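Local coordinates for protein lipase (Rhizopus niveus, PDB 1LGY) that hydrolyses the ester bonds of triglycerides and of their partial glycerides, with a strong preference for the 1 and 3 positions, at residues A[12-17]-A[230-235]. Sequence-based numbering, arbitrary orientation.
Sequences AQIQEF and SNVQIC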
ATOM      1  N   ALA A  12       1.322   0.118 -20.599  1.00 25.86           N
ATOM      2  CA  ALA A  12       0.145  -0.529 -20.035  1.00 24.38           C
ATOM      3  C   ALA A  12       0.206  -0.736 -18.536  1.00 25.35           C
ATOM      4  O   ALA A  12      -0.835  -0.588 -17.872  1.00 28.61           O
ATOM      5  CB  ALA A  12      -0.023  -1.868 -20.697  1.00 24.41           C
ATOM      6  N   GLN A  13       1.451  -1.045 -18.090  1.00 24.05           N
ATOM      7  CA  GLN A  13       1.843  -1.195 -16.696  1.00 23.48           C
ATOM      8  C   GLN A  13       2.054   0.161 -16.079  1.00 24.22           C
ATOM      9  O   GLN A  13       1.820   0.337 -14.891  1.00 25.90           O
ATOM     10  CB  GLN A  13       3.163  -1.898 -16.476  1.00 21.89           C
ATOM     11  CG  GLN A  13       3.151  -3.334 -16.877  1.00 20.07           C
ATOM     12  CD  GLN A  13       4.523  -4.002 -16.930  1.00 24.25           C
ATOM     13  OE1 GLN A  13       4.683  -5.145 -16.503  1.00 24.50           O
ATOM     14  NE2 GLN A  13       5.556  -3.378 -17.482  1.00 22.70           N
ATOM     15  N   ILE A  14       2.519   1.153 -16.823  1.00 21.93           N
ATOM     16  CA  ILE A  14       2.671   2.475 -16.234  1.00 20.84           C
ATOM     17  C   ILE A  14       1.323   3.116 -15.981  1.00 20.65           C
ATOM     18  O   ILE A  14       1.134   3.901 -15.060  1.00 19.85           O
ATOM     19  CB  ILE A  14       3.482   3.337 -17.153  1.00 21.46           C
ATOM     20  CG1 ILE A  14       4.757   2.586 -17.510  1.00 25.15           C
ATOM     21  CG2 ILE A  14       3.831   4.646 -16.468  1.00 23.00           C
ATOM     22  CD1 ILE A  14       5.676   3.315 -18.501  1.00 24.07           C
ATOM     23  N   GLN A  15       0.363   2.715 -16.783  1.00 19.22           N
ATOM     24  CA  GLN A  15      -0.991   3.161 -16.644  1.00 19.47           C
ATOM     25  C   GLN A  15      -1.631   2.508 -15.469  1.00 19.39           C
ATOM     26  O   GLN A  15      -2.377   3.157 -14.741  1.00 18.60           O
ATOM     27  CB  GLN A  15      -1.797   2.813 -17.866  1.00 25.68           C
ATOM     28  CG  GLN A  15      -1.719   3.971 -18.840  1.00 35.03           C
ATOM     29  CD  GLN A  15      -1.591   3.537 -20.291  1.00 39.26           C
ATOM     30  OE1 GLN A  15      -2.551   3.096 -20.927  1.00 39.12           O
ATOM     31  NE2 GLN A  15      -0.379   3.679 -20.839  1.00 42.16           N
ATOM     32  N   GLU A  16      -1.327   1.226 -15.285  1.00 18.60           N
ATOM     33  CA  GLU A  16      -1.915   0.499 -14.179  1.00 18.38           C
ATOM     34  C   GLU A  16      -1.372   1.024 -12.873  1.00 17.02           C
ATOM     35  O   GLU A  16      -2.140   1.261 -11.961  1.00 18.20           O
ATOM     36  CB  GLU A  16      -1.595  -0.966 -14.232  1.00 21.16           C
ATOM     37  CG  GLU A  16      -2.844  -1.803 -13.953  1.00 29.29           C
ATOM     38  CD  GLU A  16      -2.609  -3.136 -13.208  1.00 32.82           C
ATOM     39  OE1 GLU A  16      -1.510  -3.727 -13.282  1.00 28.28           O
ATOM     40  OE2 GLU A  16      -3.569  -3.577 -12.542  1.00 36.15           O
ATOM     41  N   PHE A  17      -0.058   1.201 -12.776  1.00 17.26           N
ATOM     42  CA  PHE A  17       0.596   1.707 -11.579  1.00 17.45           C
ATOM     43  C   PHE A  17       0.167   3.153 -11.328  1.00 20.23           C
ATOM     44  O   PHE A  17       0.280   3.635 -10.191  1.00 20.31           O
ATOM     45  CB  PHE A  17       2.106   1.664 -11.762  1.00 14.54           C
ATOM     46  CG  PHE A  17       2.819   0.307 -11.930  1.00 11.76           C
ATOM     47  CD1 PHE A  17       2.431  -0.842 -11.235  1.00 15.57           C
ATOM     48  CD2 PHE A  17       3.944   0.243 -12.730  1.00  9.83           C
ATOM     49  CE1 PHE A  17       3.172  -2.018 -11.338  1.00 15.07           C
ATOM     50  CE2 PHE A  17       4.684  -0.924 -12.838  1.00 10.02           C
ATOM     51  CZ  PHE A  17       4.305  -2.057 -12.143  1.00 15.63           C
ATOM     52  N   SER A 230       7.300   8.258 -17.048  1.00 41.15           N
ATOM     53  CA  SER A 230       7.186   7.001 -17.763  1.00 40.91           C
ATOM     54  C   SER A 230       8.525   6.266 -17.724  1.00 39.23           C
ATOM     55  O   SER A 230       8.661   5.193 -18.330  1.00 42.09           O
ATOM     56  CB  SER A 230       6.745   7.263 -19.227  1.00 41.81           C
ATOM     57  OG  SER A 230       7.492   8.320 -19.838  1.00 48.23           O
ATOM     58  N   ASN A 231       9.537   6.773 -17.022  1.00 31.58           N
ATOM     59  CA  ASN A 231      10.760   6.030 -16.997  1.00 31.10           C
ATOM     60  C   ASN A 231      10.738   5.197 -15.713  1.00 28.48           C
ATOM     61  O   ASN A 231      11.196   5.570 -14.641  1.00 26.46           O
ATOM     62  CB  ASN A 231      11.876   7.070 -17.099  1.00 34.10           C
ATOM     63  CG  ASN A 231      13.239   6.540 -17.542  1.00 35.99           C
ATOM     64  OD1 ASN A 231      14.291   7.114 -17.198  1.00 33.09           O
ATOM     65  ND2 ASN A 231      13.253   5.438 -18.309  1.00 33.85           N
ATOM     66  N   VAL A 232      10.099   4.029 -15.850  1.00 26.44           N
ATOM     67  CA  VAL A 232       9.909   3.060 -14.783  1.00 19.06           C
ATOM     68  C   VAL A 232      10.630   1.725 -15.060  1.00 21.90           C
ATOM     69  O   VAL A 232      10.239   0.888 -15.887  1.00 24.51           O
ATOM     70  CB  VAL A 232       8.404   2.865 -14.638  1.00 18.03           C
ATOM     71  CG1 VAL A 232       8.153   1.852 -13.555  1.00 15.88           C
ATOM     72  CG2 VAL A 232       7.722   4.204 -14.369  1.00 14.10           C
ATOM     73  N   GLN A 233      11.699   1.422 -14.354  1.00 19.44           N
ATOM     74  CA  GLN A 233      12.350   0.138 -14.488  1.00 15.95           C
ATOM     75  C   GLN A 233      11.690  -0.786 -13.491  1.00 18.41           C
ATOM     76  O   GLN A 233      11.251  -0.332 -12.432  1.00 16.44           O
ATOM     77  CB  GLN A 233      13.738   0.430 -14.197  1.00 16.60           C
ATOM     78  CG  GLN A 233      14.605  -0.609 -13.598  1.00 22.76           C
ATOM     79  CD  GLN A 233      16.000   0.001 -13.461  1.00 30.27           C
ATOM     80  OE1 GLN A 233      16.598   0.462 -14.450  1.00 33.51           O
ATOM     81  NE2 GLN A 233      16.546   0.030 -12.244  1.00 27.84           N
ATOM     82  N   ILE A 234      11.611  -2.075 -13.826  1.00 17.22           N
ATOM     83  CA  ILE A 234      10.981  -3.065 -12.974  1.00 15.67           C
ATOM     84  C   ILE A 234      12.035  -4.052 -12.568  1.00 16.85           C
ATOM     85  O   ILE A 234      12.663  -4.609 -13.451  1.00 18.97           O
ATOM     86  CB  ILE A 234       9.897  -3.844 -13.691  1.00 15.33           C
ATOM     87  CG1 ILE A 234       8.800  -2.920 -14.149  1.00 17.50           C
ATOM     88  CG2 ILE A 234       9.338  -4.907 -12.740  1.00 11.64           C
ATOM     89  CD1 ILE A 234       7.510  -3.649 -14.622  1.00 19.26           C
ATOM     90  N   CYS A 235      12.266  -4.223 -11.264  1.00 17.52           N
ATOM     91  CA  CYS A 235      13.105  -5.260 -10.750  1.00 15.10           C
ATOM     92  C   CYS A 235      12.140  -6.368 -10.406  1.00 21.44           C
ATOM     93  O   CYS A 235      11.601  -6.521  -9.308  1.00 21.34           O
ATOM     94  CB  CYS A 235      13.807  -4.791  -9.535  1.00 14.72           C
ATOM     95  SG  CYS A 235      15.344  -3.933  -9.889  1.00 19.82           S
TER
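Helix 11-26 packs against one face of the central mixed sheet of this alpha/beta-hydrolase lipase, and its first turns meet strand 231-235 and the loop residue Ser230 ahead of it, Ile14, Gln13 and Phe17 facing Ser230, Val232 and Ile234. The short helix and strand axes pass 10.0 Å apart at 97°, so the helix runs across the strand. The two branches of Ile14 reach Ser230 and Val232. Ile14 CD1 ends an extended branch (chi2 177°) 3.5 Å from Ser230 O and also touches Ser230 CB, while Ile14 CG2 lies 4.4 Å from Val232 CG2. One turn further along the helix, Phe17 takes Ile234 CD1, anti to CA (chi2 -168°), at its ring edge near the ring plane, 4.3 Å from Phe17 CE2. Ile234 CD1 also lies 3.8 Å from Gln13 CD, at the end of a chain extended beyond CG. Strand 6-8 lies beside the strand, Ile234 bonding through its backbone to Val7 and Val232 to Ala9 just after strand 6-8; Phe17 reaches on to Ser223, Gln197 and Thr199 of further strands. Away from the catalytic triad, isoleucine and valine methyls pack against a ring edge, a backbone carbonyl and the Gln13 amide, so fit of shape rather than directional bonds joins helix to strand.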